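Local coordinates for cell wall mannoprotein 1 (Neosartorya fumigata, PDB 5J5L) that binds arachidonic acid within an all-helical fold and is probably a constitutive, antigenic component of the fungal cell wall, at residues S8-I13 with D115-A120. Residues are numbered along the deposited sequence; the frame is centred on the assembly and turned at random.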
# COMPACT_ATOMS: atom_id res chain seq x y z
N SER A 8 5.51 -13.65 -1.36
CA SER A 8 4.23 -13.93 -2.00
C SER A 8 3.19 -12.90 -1.53
O SER A 8 2.40 -12.39 -2.34
CB SER A 8 3.80 -15.36 -1.68
OG SER A 8 2.54 -15.66 -2.26
N ASP A 9 3.19 -12.60 -0.23
CA ASP A 9 2.27 -11.61 0.33
C ASP A 9 2.46 -10.24 -0.32
O ASP A 9 1.49 -9.54 -0.60
CB ASP A 9 2.49 -11.41 1.83
CG ASP A 9 2.04 -12.59 2.67
OD1 ASP A 9 1.27 -13.48 2.22
OD2 ASP A 9 2.44 -12.59 3.87
N LEU A 10 3.72 -9.84 -0.51
CA LEU A 10 4.02 -8.54 -1.10
C LEU A 10 3.60 -8.50 -2.58
O LEU A 10 3.17 -7.46 -3.07
CB LEU A 10 5.48 -8.19 -0.94
CG LEU A 10 5.91 -7.91 0.51
CD1 LEU A 10 7.43 -7.85 0.63
CD2 LEU A 10 5.27 -6.66 1.08
N SER A 11 3.72 -9.62 -3.26
CA SER A 11 3.29 -9.68 -4.67
C SER A 11 1.78 -9.51 -4.79
O SER A 11 1.29 -8.83 -5.69
CB SER A 11 3.70 -11.00 -5.28
OG SER A 11 3.44 -11.03 -6.68
N THR A 12 1.05 -10.13 -3.88
CA THR A 12 -0.41 -10.01 -3.84
C THR A 12 -0.80 -8.54 -3.62
O THR A 12 -1.72 -8.02 -4.25
CB THR A 12 -0.99 -10.93 -2.74
OG1 THR A 12 -0.76 -12.31 -3.08
CG2 THR A 12 -2.49 -10.71 -2.56
N ILE A 13 -0.10 -7.88 -2.72
CA ILE A 13 -0.31 -6.45 -2.50
C ILE A 13 -0.06 -5.65 -3.79
O ILE A 13 -0.88 -4.79 -4.16
CB ILE A 13 0.57 -5.93 -1.33
CG1 ILE A 13 0.08 -6.54 -0.01
CG2 ILE A 13 0.56 -4.41 -1.28
CD1 ILE A 13 1.09 -6.50 1.11
N ASP A 115 2.37 1.47 7.18
CA ASP A 115 3.40 1.82 8.16
C ASP A 115 3.70 0.64 9.11
O ASP A 115 4.86 0.38 9.45
CB ASP A 115 2.99 3.06 8.95
CG ASP A 115 3.06 4.34 8.13
OD1 ASP A 115 3.62 4.28 7.02
OD2 ASP A 115 2.57 5.39 8.59
N ALA A 116 2.64 -0.07 9.53
CA ALA A 116 2.82 -1.22 10.41
C ALA A 116 3.59 -2.32 9.70
O ALA A 116 4.44 -2.98 10.31
CB ALA A 116 1.46 -1.74 10.88
N LEU A 117 3.26 -2.54 8.42
CA LEU A 117 3.95 -3.54 7.62
C LEU A 117 5.44 -3.19 7.52
O LEU A 117 6.31 -4.05 7.73
CB LEU A 117 3.35 -3.67 6.22
CG LEU A 117 4.09 -4.57 5.23
CD1 LEU A 117 4.30 -5.98 5.77
CD2 LEU A 117 3.35 -4.56 3.89
N SER A 118 5.72 -1.93 7.19
CA SER A 118 7.11 -1.51 7.06
C SER A 118 7.87 -1.71 8.36
O SER A 118 9.03 -2.19 8.36
CB SER A 118 7.20 -0.05 6.64
OG SER A 118 8.56 0.37 6.68
N GLY A 119 7.25 -1.33 9.47
CA GLY A 119 7.85 -1.53 10.79
C GLY A 119 8.20 -2.98 11.08
O GLY A 119 9.28 -3.28 11.63
N ALA A 120 7.28 -3.88 10.72
CA ALA A 120 7.47 -5.31 10.94
C ALA A 120 8.60 -5.88 10.05
O ALA A 120 9.37 -6.74 10.49
CB ALA A 120 6.17 -6.07 10.70
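Leu117 reaches from helix 100-124 toward helix 3-26 and touches it through one methyl, CD2, which meets Leu10 CD2 at 4.0 Å and Ile13 CD1 at 4.1 Å. Ile13 meets Leu117 tip to tip, whereas Leu10 comes at a slant across it. With the backbones this far apart (Leu10 CA to Leu117 CA, 10.1 Å), long branched aliphatic residues suit the place, since their terminal methyls can meet between the two helices. CG of Leu117 is trans to the backbone N (chi1 173°), which sends its methyls out toward helix 3-26, while in Ile13 the CG1 branch lies anti to the carbonyl carbon (chi1 -68°) and carries CD1 toward Leu117. Leu10 and Ile13 stand three residues apart, and therefore project from much the same face of their helix. The contact is apolar and small, burying 78 Å² summed over both sides, yet all three residues are buried. The side chain of Ile13 also lies about 5 Å from the bound arachidonic acid, so this layer of the core borders the lipid. Other helices of the bundle complete the surroundings: Leu10 also packs on Ala72 and Ile13 on Leu76 of helix 63-89, while Leu117 touches Ala51 and Thr52 of helix 31-56.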